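Local coordinates for protein fibrillarin-like rRNA/tRNA 2'-O-methyltransferase (Aeropyrum pernix, PDB 4DF3) that probably methylates ribose 2'-hydroxyls of rRNA and tRNA at sites chosen by a guide RNA, using S-adenosyl-L-methionine as methyl donor, at residues G107-A111 against P112-R116; L132-A135 against R136-E139; E139-R142 against H143-G147; I163-R166 against N167-F171. The protein carries 2 engineered substitutions. One frame throughout, in Å; residues are numbered along the deposited sequence.

Contact 1 of 4, residues G107-A111 against P112-R116; sequences GVEFA and PRVMR. With SAM (S-adenosylmethionine), chain C.
The side chains of Glu-109 and Val-114 cross at about a right angle, Val-114 CG1 resting 3.7 Å from Glu-109 CD. Glu-109 leaves the strand with CG anti to the backbone N (chi1 169°) and then bends (chi2 54°), which turns its carboxylate toward the bound S-adenosylmethionine. Glu-109 OE1 accepts from SAM O3' at 2.7 Å and OE2 from SAM O2' at 2.6 Å, so both oxygens hold the vicinal diol. Ala-111 N donates to Glu-109 OE2 at 3.0 Å, meeting the oxygen's anti lone pair and fixing the carboxylate's rotation. This acidic residue at the end of strand 104-109, in the beta-alpha-beta unit leading to helix 112-121, is the ribose-binding feature of Rossmann-like methyltransferases. Phe-110 turns the other way, adenine covering one ring face with SAM C5 3.4 Å above the plane; a flat, apolar residue suits that place. Ala-111 is the N-cap, and Pro-112, which has no N-H to offer, fits the first turn. Small Ala-111 CB lies 3.8 Å from Val-114 CG2. Met-115, flexible and bent at two torsions, brings CE within 3.9 Å of Glu-109 CB, while Met-115 N donates to Ala-111 O at 2.9 Å.

Contact 2 of 4, residues L132-A135 against R136-E139; sequences LGDA and RFPE. With SAM (S-adenosylmethionine), chain C.
Asp-134 and Phe-137 close a type I beta turn just beyond strand 128-132, on the adenine side of the Rossmann-like methyltransferase domain. The turn's backbone bond runs from Phe-137 N to Asp-134 O at 3.0 Å, and a water donates to both Asp-134 O and Phe-137 O. An Asx turn is built onto the same corner: Arg-136 N donates to Asp-134 OD1 at 2.8 Å, meeting that oxygen on its anti side. Aspartate suits the first position because its short side chain, with CG anti to the backbone N (chi1 -174°), can curl back over the turn.

The salt bridge is a side-on grip by NE and NH2. Arg-136 NE reaches Asp-134 OD1 at 3.2 Å and NH2 reaches OD2 at 2.7 Å, both on the syn sides, with carboxylate and guanidinium planes 26° apart. The guanidinium would help stabilise the aspartate's negative charge and hold the carboxylate in one rotation.

Packing comes from the Phe-137 ring, whose CD2 lies 3.7 Å from Asp-134 CB, while Arg-136 CB sits over the centre of one ring face.

The ligand bonds read the adenine edge. SAM N6 donates to Asp-134 OD1 at 2.9 Å, giving that oxygen a third donor after two from Arg-136. Ala-135, whose small CB lets its backbone come close, sends its N-H almost straight (175°) to SAM N1, with Ala-135 N 2.9 Å from SAM N1.

Contact 3 of 4, residues E139-R142 against H143-G147; sequences EKYR and HLVEG
The His-143 ring takes the backbone carbonyl of Lys-140 at its edge, close to the ring plane, with CE1 3.3 Å from Lys-140 O. It belongs to the connection between strands 128-132 and 148-153, which here folds into a type I beta turn from Tyr-141 to Leu-144. Leu-144 CG lies 3.4 Å above one face of the His-143 ring, toward the rim. The other aromatic ring, that of Tyr-141, is met obliquely by Val-145 CG2, which is 4.0 Å from Tyr-141 CD1; these two side chains run side by side and point the same way. The guanidinium of Arg-142 has Glu-139 CG over one face.

Leu-144 N donates to Tyr-141 O at 2.8 Å to close the turn. Tyr-141 and Val-145 form the buried side of the connection, both packing on Ile-131 of the neighbouring strand. A tyrosine suits this place because its ring fills the apolar interior while its OH is hydrogen-bonded to Asn-167 OD1 of helix 160-171. The exposed Arg-142 packs its side chain on Phe-170 and Phe-171.

His-143 holds CG between its backbone N and carbonyl carbon (chi1 63°), which folds the ring back toward the preceding residues. There a water joins Glu-139 O to His-143 ND1, donating to Glu-139 O at 2.7 Å and hydrogen-bonded to His-143 ND1 at 2.8 Å.

Contact 4 of 4, residues I163-R166 against N167-F171; sequences IVVR and NARFF
Asn-167 grips Ile-163 O twice: Asn-167 N donates to it at 3.0 Å and ND2 at 2.9 Å, the two donors coming from opposite faces of the carbonyl plane. Asn-167 CG stands anti to its own carbonyl carbon (chi1 -79°), which lays the amide alongside Ile-163, with ND2 3.7 Å from Ile-163 CG2. Two residues further along the helix, Val-165 and Arg-169 run side by side; Val-165 CG1 lies 3.6 Å above one face of the guanidinium, near its rim. The long arginine chain carries its flat guanidinium back alongside Val-165, so that a face covers the methyl. Phe-170 turns its ring edge to Arg-166 O, CD2 being 3.2 Å away. These are i to i+4 pairs on adjacent turns of helix 160-171, the helix of the beta-alpha-beta crossover between strands 148-153 and 176-183. Regular backbone bonds carry it, as from Ala-168 N to Val-164 O at 2.8 Å. Ala-168 is small enough to lie close against Leu-151, and branched Val-164 fills the layer over Met-178 and Met-180. Outward from this shell, Asn-167 is positioned by two further partners, Tyr-141 OH at its OD1 and Ala-135 O at its ND2, and Arg-166 NH1 donates to Arg-136 O.

How the contacts relate
Each contact joins consecutive segments, so none spans a long loop, and the four follow one another along the chain without nesting or crossing. Contact 1 turns strand 104-109 into helix 112-121. The chain returns through strand 128-132 to contact 2, which joins contact 3 at their shared Glu-139; together they form the connection to strand 148-153. Contact 4 then lies on helix 160-171. Contacts 1 and 2 meet where Gly-133 N approaches Glu-109 O, and both touch S-adenosylmethionine. Polar links from contacts 2 and 3 to contact 4 tie that connection to helix 160-171, and Val-108 packs on Tyr-141 to bring contact 3 against the strand of contact 1.

Contact 1 of 4, residues G107-A111 against P112-R116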
loop_
_atom_site.group_PDB
_atom_site.type_symbol
_atom_site.label_atom_id
_atom_site.label_comp_id
_atom_site.label_asym_id
_atom_site.label_seq_id
_atom_site.Cartn_x
_atom_site.Cartn_y
_atom_site.Cartn_z
ATOM N N GLY A 107 -8.038 8.178 0.472
ATOM C CA GLY A 107 -7.389 7.891 -0.810
ATOM C C GLY A 107 -7.401 9.075 -1.725
ATOM O O GLY A 107 -8.426 9.398 -2.290
ATOM N N VAL A 108 -6.239 9.684 -1.910
ATOM C CA VAL A 108 -6.087 10.855 -2.791
ATOM C C VAL A 108 -5.742 10.429 -4.207
ATOM O O VAL A 108 -4.789 9.714 -4.439
ATOM C CB VAL A 108 -5.001 11.812 -2.221
ATOM C CG1 VAL A 108 -4.762 13.073 -3.163
ATOM C CG2 VAL A 108 -5.301 12.188 -0.788
ATOM N N GLU A 109 -6.472 10.960 -5.177
ATOM C CA GLU A 109 -6.328 10.595 -6.582
ATOM C C GLU A 109 -6.811 11.803 -7.353
ATOM O O GLU A 109 -7.920 12.335 -7.020
ATOM C CB GLU A 109 -7.249 9.392 -6.911
ATOM C CG GLU A 109 -7.410 9.063 -8.406
ATOM C CD GLU A 109 -6.087 8.858 -9.084
ATOM O OE1 GLU A 109 -5.237 7.998 -8.640
ATOM O OE2 GLU A 109 -5.835 9.631 -10.041
ATOM N N PHE A 110 -6.011 12.250 -8.336
ATOM C CA PHE A 110 -6.351 13.516 -9.075
ATOM C C PHE A 110 -7.045 13.375 -10.435
ATOM O O PHE A 110 -7.461 14.393 -10.994
ATOM C CB PHE A 110 -5.218 14.528 -9.135
ATOM C CG PHE A 110 -4.125 14.243 -10.153
ATOM C CD1 PHE A 110 -3.228 15.301 -10.493
ATOM C CD2 PHE A 110 -3.966 12.990 -10.759
ATOM C CE1 PHE A 110 -2.180 15.107 -11.404
ATOM C CE2 PHE A 110 -2.919 12.779 -11.695
ATOM C CZ PHE A 110 -2.031 13.826 -12.022
ATOM N N ALA A 111 -7.150 12.146 -10.961
ATOM C CA ALA A 111 -7.789 11.934 -12.281
ATOM C C ALA A 111 -9.245 11.559 -12.089
ATOM O O ALA A 111 -9.523 10.508 -11.539
ATOM C CB ALA A 111 -7.055 10.886 -13.136
ATOM N N PRO A 112 -10.189 12.432 -12.537
ATOM C CA PRO A 112 -11.623 12.079 -12.478
ATOM C C PRO A 112 -12.000 10.710 -13.015
ATOM O O PRO A 112 -12.849 10.054 -12.417
ATOM C CB PRO A 112 -12.294 13.180 -13.319
ATOM C CG PRO A 112 -11.380 14.351 -13.146
ATOM C CD PRO A 112 -9.989 13.780 -13.124
ATOM N N ARG A 113 -11.415 10.274 -14.123
ATOM C CA ARG A 113 -11.788 8.967 -14.690
ATOM C C ARG A 113 -11.344 7.810 -13.798
ATOM O O ARG A 113 -12.008 6.774 -13.741
ATOM C CB ARG A 113 -11.214 8.765 -16.099
ATOM C CG ARG A 113 -9.784 8.211 -16.119
ATOM C CD ARG A 113 -9.233 8.115 -17.530
ATOM N NE ARG A 113 -9.904 7.053 -18.279
ATOM C CZ ARG A 113 -9.707 6.816 -19.574
ATOM N NH1 ARG A 113 -8.864 7.593 -20.264
ATOM N NH2 ARG A 113 -10.361 5.828 -20.184
ATOM N N VAL A 114 -10.216 8.002 -13.108
ATOM C CA VAL A 114 -9.695 6.953 -12.191
ATOM C C VAL A 114 -10.548 6.970 -10.914
ATOM O O VAL A 114 -10.927 5.920 -10.393
ATOM C CB VAL A 114 -8.171 7.142 -11.977
ATOM C CG1 VAL A 114 -7.576 6.098 -11.036
ATOM C CG2 VAL A 114 -7.447 7.160 -13.319
ATOM N N MET A 115 -10.899 8.164 -10.447
ATOM C CA MET A 115 -11.820 8.307 -9.326
ATOM C C MET A 115 -13.162 7.552 -9.542
ATOM O O MET A 115 -13.611 6.800 -8.662
ATOM C CB MET A 115 -12.020 9.798 -8.973
ATOM C CG MET A 115 -12.913 10.024 -7.773
ATOM S SD MET A 115 -12.411 9.164 -6.237
ATOM C CE MET A 115 -10.950 10.132 -5.747
ATOM N N ARG A 116 -13.777 7.714 -10.710
ATOM C CA ARG A 116 -15.035 7.023 -11.056
ATOM C C ARG A 116 -14.870 5.529 -10.919
ATOM O O ARG A 116 -15.742 4.849 -10.368
ATOM C CB ARG A 116 -15.449 7.337 -12.509
ATOM C CG ARG A 116 -16.203 8.645 -12.663
ATOM C CD ARG A 116 -17.037 8.687 -13.970
ATOM N NE ARG A 116 -16.229 8.768 -15.199
ATOM C CZ ARG A 116 -15.534 9.845 -15.595
ATOM N NH1 ARG A 116 -15.518 10.951 -14.863
ATOM N NH2 ARG A 116 -14.850 9.822 -16.734
HETATM N N SAM C . -1.135 2.810 -5.682
HETATM C CA SAM C . -1.894 2.151 -6.784
HETATM C C SAM C . -1.914 0.652 -6.476
HETATM O O SAM C . -0.963 0.108 -5.877
HETATM O OXT SAM C . -2.881 -0.021 -6.818
HETATM C CB SAM C . -1.236 2.374 -8.190
HETATM C CG SAM C . -1.034 3.874 -8.318
HETATM S SD SAM C . -0.809 4.510 -10.003
HETATM C CE SAM C . 0.922 3.980 -10.058
HETATM C "C5'" SAM C . -0.561 6.295 -9.682
HETATM C "C4'" SAM C . -1.868 7.083 -9.556
HETATM O "O4'" SAM C . -1.682 8.369 -8.966
HETATM C "C3'" SAM C . -2.620 7.372 -10.847
HETATM O "O3'" SAM C . -3.917 6.796 -10.660
HETATM C "C2'" SAM C . -2.576 8.894 -11.059
HETATM O "O2'" SAM C . -3.766 9.395 -11.625
HETATM C "C1'" SAM C . -2.416 9.411 -9.635
HETATM N N9 SAM C . -1.612 10.642 -9.504
HETATM C C8 SAM C . -0.476 11.068 -10.202
HETATM N N7 SAM C . -0.096 12.306 -9.698
HETATM C C5 SAM C . -0.953 12.660 -8.730
HETATM C C6 SAM C . -1.011 13.768 -7.900
HETATM N N6 SAM C . -0.125 14.836 -7.953
HETATM N N1 SAM C . -2.063 13.694 -6.997
HETATM C C2 SAM C . -3.023 12.712 -6.835
HETATM N N3 SAM C . -2.935 11.615 -7.673
HETATM C C4 SAM C . -1.936 11.636 -8.597
#

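Contact 2 of 4, residues L132-A135 against R136-E139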
loop_
_atom_site.group_PDB
_atom_site.type_symbol
_atom_site.label_atom_id
_atom_site.label_comp_id
_atom_site.label_asym_id
_atom_site.label_seq_id
_atom_site.Cartn_x
_atom_site.Cartn_y
_atom_site.Cartn_z
ATOM N N LEU A 132 -10.857 13.502 -4.141
ATOM C CA LEU A 132 -10.417 13.974 -5.480
ATOM C C LEU A 132 -9.537 15.182 -5.324
ATOM O O LEU A 132 -9.996 16.276 -5.008
ATOM C CB LEU A 132 -11.646 14.327 -6.363
ATOM C CG LEU A 132 -11.366 14.805 -7.806
ATOM C CD1 LEU A 132 -10.963 13.631 -8.766
ATOM C CD2 LEU A 132 -12.532 15.715 -8.347
ATOM N N GLY A 133 -8.260 15.009 -5.502
ATOM C CA GLY A 133 -7.402 16.153 -5.340
ATOM C C GLY A 133 -6.020 15.814 -5.739
ATOM O O GLY A 133 -5.694 14.628 -5.916
ATOM N N ASP A 134 -5.216 16.859 -5.899
ATOM C CA ASP A 134 -3.870 16.726 -6.263
ATOM C C ASP A 134 -3.054 16.656 -4.975
ATOM O O ASP A 134 -3.085 17.590 -4.159
ATOM C CB ASP A 134 -3.496 17.916 -7.145
ATOM C CG ASP A 134 -2.139 17.829 -7.725
ATOM O OD1 ASP A 134 -1.207 17.404 -7.011
ATOM O OD2 ASP A 134 -1.959 18.270 -8.897
ATOM N N ALA A 135 -2.273 15.580 -4.829
ATOM C CA ALA A 135 -1.453 15.376 -3.622
ATOM C C ALA A 135 -0.414 16.494 -3.430
ATOM O O ALA A 135 0.128 16.658 -2.355
ATOM C CB ALA A 135 -0.755 13.972 -3.766
ATOM N N ARG A 136 -0.150 17.327 -4.447
ATOM C CA ARG A 136 0.814 18.426 -4.248
ATOM C C ARG A 136 0.258 19.520 -3.355
ATOM O O ARG A 136 1.055 20.330 -2.856
ATOM C CB ARG A 136 1.254 19.049 -5.586
ATOM C CG ARG A 136 2.137 18.062 -6.367
ATOM C CD ARG A 136 2.487 18.528 -7.828
ATOM N NE ARG A 136 1.277 18.664 -8.626
ATOM C CZ ARG A 136 1.163 19.324 -9.779
ATOM N NH1 ARG A 136 2.223 19.938 -10.331
ATOM N NH2 ARG A 136 -0.016 19.354 -10.379
ATOM N N PHE A 137 -1.075 19.557 -3.212
ATOM C CA PHE A 137 -1.751 20.698 -2.515
ATOM C C PHE A 137 -2.556 20.186 -1.320
ATOM O O PHE A 137 -3.784 20.231 -1.316
ATOM C CB PHE A 137 -2.630 21.522 -3.507
ATOM C CG PHE A 137 -1.960 21.802 -4.821
ATOM C CD1 PHE A 137 -0.817 22.605 -4.903
ATOM C CD2 PHE A 137 -2.465 21.285 -5.994
ATOM C CE1 PHE A 137 -0.175 22.860 -6.154
ATOM C CE2 PHE A 137 -1.813 21.521 -7.237
ATOM C CZ PHE A 137 -0.695 22.346 -7.314
ATOM N N PRO A 138 -1.876 19.665 -0.294
ATOM C CA PRO A 138 -2.652 19.026 0.789
ATOM C C PRO A 138 -3.485 20.053 1.600
ATOM O O PRO A 138 -4.425 19.714 2.315
ATOM C CB PRO A 138 -1.557 18.414 1.665
ATOM C CG PRO A 138 -0.272 19.262 1.277
ATOM C CD PRO A 138 -0.411 19.460 -0.157
ATOM N N GLU A 139 -3.122 21.329 1.479
ATOM C CA GLU A 139 -3.948 22.351 2.157
ATOM C C GLU A 139 -5.412 22.336 1.672
ATOM O O GLU A 139 -6.337 22.571 2.477
ATOM C CB GLU A 139 -3.296 23.742 2.054
ATOM C CG GLU A 139 -4.248 24.907 2.567
ATOM C CD GLU A 139 -5.161 25.488 1.503
ATOM O OE1 GLU A 139 -5.029 25.160 0.292
ATOM O OE2 GLU A 139 -6.022 26.335 1.847
HETATM N N SAM C . -1.135 2.810 -5.682
HETATM C CA SAM C . -1.894 2.151 -6.784
HETATM C C SAM C . -1.914 0.652 -6.476
HETATM O O SAM C . -0.963 0.108 -5.877
HETATM O OXT SAM C . -2.881 -0.021 -6.818
HETATM C CB SAM C . -1.236 2.374 -8.190
HETATM C CG SAM C . -1.034 3.874 -8.318
HETATM S SD SAM C . -0.809 4.510 -10.003
HETATM C CE SAM C . 0.922 3.980 -10.058
HETATM C "C5'" SAM C . -0.561 6.295 -9.682
HETATM C "C4'" SAM C . -1.868 7.083 -9.556
HETATM O "O4'" SAM C . -1.682 8.369 -8.966
HETATM C "C3'" SAM C . -2.620 7.372 -10.847
HETATM O "O3'" SAM C . -3.917 6.796 -10.660
HETATM C "C2'" SAM C . -2.576 8.894 -11.059
HETATM O "O2'" SAM C . -3.766 9.395 -11.625
HETATM C "C1'" SAM C . -2.416 9.411 -9.635
HETATM N N9 SAM C . -1.612 10.642 -9.504
HETATM C C8 SAM C . -0.476 11.068 -10.202
HETATM N N7 SAM C . -0.096 12.306 -9.698
HETATM C C5 SAM C . -0.953 12.660 -8.730
HETATM C C6 SAM C . -1.011 13.768 -7.900
HETATM N N6 SAM C . -0.125 14.836 -7.953
HETATM N N1 SAM C . -2.063 13.694 -6.997
HETATM C C2 SAM C . -3.023 12.712 -6.835
HETATM N N3 SAM C . -2.935 11.615 -7.673
HETATM C C4 SAM C . -1.936 11.636 -8.597
HETATM O O HOH W 1 -5.488 19.053 -3.338
#

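Contact 3 of 4, residues E139-R142 against H143-G147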
loop_
_atom_site.group_PDB
_atom_site.type_symbol
_atom_site.label_atom_id
_atom_site.label_comp_id
_atom_site.label_asym_id
_atom_site.label_seq_id
_atom_site.Cartn_x
_atom_site.Cartn_y
_atom_site.Cartn_z
ATOM N N GLU A 139 -3.122 21.329 1.479
ATOM C CA GLU A 139 -3.948 22.351 2.157
ATOM C C GLU A 139 -5.412 22.336 1.672
ATOM O O GLU A 139 -6.337 22.571 2.477
ATOM C CB GLU A 139 -3.296 23.742 2.054
ATOM C CG GLU A 139 -4.248 24.907 2.567
ATOM C CD GLU A 139 -5.161 25.488 1.503
ATOM O OE1 GLU A 139 -5.029 25.160 0.292
ATOM O OE2 GLU A 139 -6.022 26.335 1.847
ATOM N N LYS A 140 -5.635 21.954 0.431
ATOM C CA LYS A 140 -6.980 21.963 -0.147
ATOM C C LYS A 140 -7.795 20.781 0.364
ATOM O O LYS A 140 -9.014 20.778 0.147
ATOM C CB LYS A 140 -6.947 21.858 -1.682
ATOM C CG LYS A 140 -6.220 22.982 -2.361
ATOM C CD LYS A 140 -5.904 22.801 -3.871
ATOM C CE LYS A 140 -7.072 23.059 -4.846
ATOM N NZ LYS A 140 -7.929 24.313 -4.684
ATOM N N TYR A 141 -7.153 19.776 0.989
ATOM C CA TYR A 141 -7.925 18.684 1.595
ATOM C C TYR A 141 -7.660 18.475 3.092
ATOM O O TYR A 141 -8.125 17.494 3.689
ATOM C CB TYR A 141 -7.861 17.382 0.751
ATOM C CG TYR A 141 -6.486 16.884 0.459
ATOM C CD1 TYR A 141 -5.762 16.156 1.438
ATOM C CD2 TYR A 141 -5.950 16.965 -0.838
ATOM C CE1 TYR A 141 -4.511 15.720 1.176
ATOM C CE2 TYR A 141 -4.685 16.490 -1.120
ATOM C CZ TYR A 141 -4.009 15.827 -0.138
ATOM O OH TYR A 141 -2.778 15.372 -0.487
ATOM N N ARG A 142 -6.989 19.446 3.716
ATOM C CA ARG A 142 -6.744 19.437 5.158
ATOM C C ARG A 142 -8.033 19.253 5.971
ATOM O O ARG A 142 -8.033 18.637 7.058
ATOM C CB ARG A 142 -6.044 20.729 5.587
ATOM C CG ARG A 142 -5.411 20.659 6.964
ATOM C CD ARG A 142 -4.833 22.026 7.338
ATOM N NE ARG A 142 -5.766 23.037 6.831
ATOM C CZ ARG A 142 -5.493 24.328 6.707
ATOM N NH1 ARG A 142 -4.281 24.786 7.050
ATOM N NH2 ARG A 142 -6.423 25.138 6.200
ATOM N N HIS A 143 -9.158 19.707 5.438
ATOM C CA HIS A 143 -10.393 19.623 6.198
ATOM C C HIS A 143 -11.039 18.229 6.111
ATOM O O HIS A 143 -12.017 17.920 6.793
ATOM C CB HIS A 143 -11.395 20.671 5.669
ATOM C CG HIS A 143 -11.817 20.462 4.257
ATOM N ND1 HIS A 143 -10.954 20.568 3.189
ATOM C CD2 HIS A 143 -13.047 20.225 3.726
ATOM C CE1 HIS A 143 -11.621 20.393 2.059
ATOM N NE2 HIS A 143 -12.899 20.198 2.352
ATOM N N LEU A 144 -10.492 17.396 5.252
ATOM C CA LEU A 144 -11.095 16.080 4.992
ATOM C C LEU A 144 -10.258 14.921 5.584
ATOM O O LEU A 144 -10.685 13.756 5.599
ATOM C CB LEU A 144 -11.306 15.899 3.486
ATOM C CG LEU A 144 -12.237 16.894 2.774
ATOM C CD1 LEU A 144 -12.087 16.663 1.302
ATOM C CD2 LEU A 144 -13.692 16.669 3.205
ATOM N N VAL A 145 -9.078 15.251 6.076
ATOM C CA VAL A 145 -8.116 14.228 6.506
ATOM C C VAL A 145 -7.648 14.518 7.896
ATOM O O VAL A 145 -7.013 15.554 8.144
ATOM C CB VAL A 145 -6.871 14.121 5.593
ATOM C CG1 VAL A 145 -5.882 13.039 6.135
ATOM C CG2 VAL A 145 -7.277 13.747 4.182
ATOM N N GLU A 146 -7.945 13.595 8.808
ATOM C CA GLU A 146 -7.475 13.660 10.185
ATOM C C GLU A 146 -6.020 13.192 10.288
ATOM O O GLU A 146 -5.400 12.843 9.266
ATOM C CB GLU A 146 -8.364 12.722 11.069
ATOM C CG GLU A 146 -8.223 11.175 10.781
ATOM C CD GLU A 146 -9.217 10.353 11.591
ATOM O OE1 GLU A 146 -9.490 10.691 12.778
ATOM O OE2 GLU A 146 -9.773 9.394 11.036
ATOM N N GLY A 147 -5.470 13.203 11.502
ATOM C CA GLY A 147 -4.183 12.587 11.819
ATOM C C GLY A 147 -4.152 11.138 11.328
ATOM O O GLY A 147 -5.098 10.339 11.549
HETATM O O HOH W 2 -8.774 22.262 3.523
#

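Contact 4 of 4, residues I163-R166 against N167-F171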
loop_
_atom_site.group_PDB
_atom_site.type_symbol
_atom_site.label_atom_id
_atom_site.label_comp_id
_atom_site.label_asym_id
_atom_site.label_seq_id
_atom_site.Cartn_x
_atom_site.Cartn_y
_atom_site.Cartn_z
ATOM N N ILE A 163 6.430 15.861 -2.124
ATOM C CA ILE A 163 4.956 15.726 -1.939
ATOM C C ILE A 163 4.718 14.969 -0.630
ATOM O O ILE A 163 3.825 15.345 0.192
ATOM C CB ILE A 163 4.321 14.964 -3.110
ATOM C CG1 ILE A 163 4.523 15.770 -4.397
ATOM C CG2 ILE A 163 2.806 14.557 -2.806
ATOM C CD1 ILE A 163 4.061 15.034 -5.624
ATOM N N VAL A 164 5.478 13.869 -0.461
ATOM C CA VAL A 164 5.395 13.111 0.812
ATOM C C VAL A 164 5.652 13.965 2.030
ATOM O O VAL A 164 4.845 13.902 3.010
ATOM C CB VAL A 164 6.303 11.883 0.805
ATOM C CG1 VAL A 164 6.452 11.234 2.215
ATOM C CG2 VAL A 164 5.733 10.843 -0.266
ATOM N N VAL A 165 6.763 14.738 2.008
ATOM C CA VAL A 165 7.105 15.529 3.210
ATOM C C VAL A 165 6.007 16.526 3.549
ATOM O O VAL A 165 5.665 16.742 4.720
ATOM C CB VAL A 165 8.499 16.168 3.009
ATOM C CG1 VAL A 165 8.761 17.266 4.004
ATOM C CG2 VAL A 165 9.567 15.030 3.100
ATOM N N ARG A 166 5.469 17.164 2.507
ATOM C CA ARG A 166 4.420 18.195 2.666
ATOM C C ARG A 166 3.170 17.609 3.293
ATOM O O ARG A 166 2.591 18.165 4.257
ATOM C CB ARG A 166 4.083 18.746 1.294
ATOM C CG ARG A 166 3.255 20.061 1.334
ATOM C CD ARG A 166 3.102 20.577 -0.052
ATOM N NE ARG A 166 4.415 20.828 -0.682
ATOM C CZ ARG A 166 4.715 20.496 -1.930
ATOM N NH1 ARG A 166 3.816 19.949 -2.737
ATOM N NH2 ARG A 166 5.935 20.764 -2.398
ATOM N N ASN A 167 2.711 16.480 2.724
ATOM C CA ASN A 167 1.608 15.770 3.355
ATOM C C ASN A 167 1.937 15.284 4.796
ATOM O O ASN A 167 1.086 15.303 5.685
ATOM C CB ASN A 167 1.180 14.617 2.482
ATOM C CG ASN A 167 0.304 15.081 1.342
ATOM O OD1 ASN A 167 -0.932 14.984 1.433
ATOM N ND2 ASN A 167 0.930 15.599 0.242
ATOM N N ALA A 168 3.132 14.782 5.023
ATOM C CA ALA A 168 3.434 14.259 6.365
ATOM C C ALA A 168 3.347 15.388 7.370
ATOM O O ALA A 168 2.899 15.190 8.493
ATOM C CB ALA A 168 4.863 13.619 6.438
ATOM N N ARG A 169 3.875 16.566 7.001
ATOM C CA ARG A 169 3.812 17.737 7.957
ATOM C C ARG A 169 2.400 18.083 8.391
ATOM O O ARG A 169 2.150 18.379 9.584
ATOM C CB ARG A 169 4.520 18.966 7.333
ATOM C CG ARG A 169 6.035 18.838 7.495
ATOM C CD ARG A 169 6.907 19.775 6.658
ATOM N NE ARG A 169 8.315 19.577 7.045
ATOM C CZ ARG A 169 9.386 20.023 6.365
ATOM N NH1 ARG A 169 9.248 20.699 5.217
ATOM N NH2 ARG A 169 10.621 19.776 6.836
ATOM N N PHE A 170 1.451 18.006 7.450
ATOM C CA PHE A 170 0.060 18.253 7.750
ATOM C C PHE A 170 -0.622 17.147 8.545
ATOM O O PHE A 170 -1.425 17.443 9.429
ATOM C CB PHE A 170 -0.739 18.453 6.473
ATOM C CG PHE A 170 -0.668 19.834 5.935
ATOM C CD1 PHE A 170 -1.477 20.839 6.471
ATOM C CD2 PHE A 170 0.167 20.116 4.875
ATOM C CE1 PHE A 170 -1.409 22.153 5.964
ATOM C CE2 PHE A 170 0.242 21.445 4.349
ATOM C CZ PHE A 170 -0.549 22.433 4.880
ATOM N N PHE A 171 -0.292 15.890 8.282
ATOM C CA PHE A 171 -1.185 14.784 8.713
ATOM C C PHE A 171 -0.566 13.634 9.520
ATOM O O PHE A 171 -1.303 12.900 10.120
ATOM C CB PHE A 171 -1.841 14.122 7.468
ATOM C CG PHE A 171 -2.630 15.103 6.610
ATOM C CD1 PHE A 171 -3.689 15.820 7.158
ATOM C CD2 PHE A 171 -2.208 15.404 5.307
ATOM C CE1 PHE A 171 -4.399 16.783 6.330
ATOM C CE2 PHE A 171 -2.887 16.308 4.469
ATOM C CZ PHE A 171 -4.015 17.018 4.993
#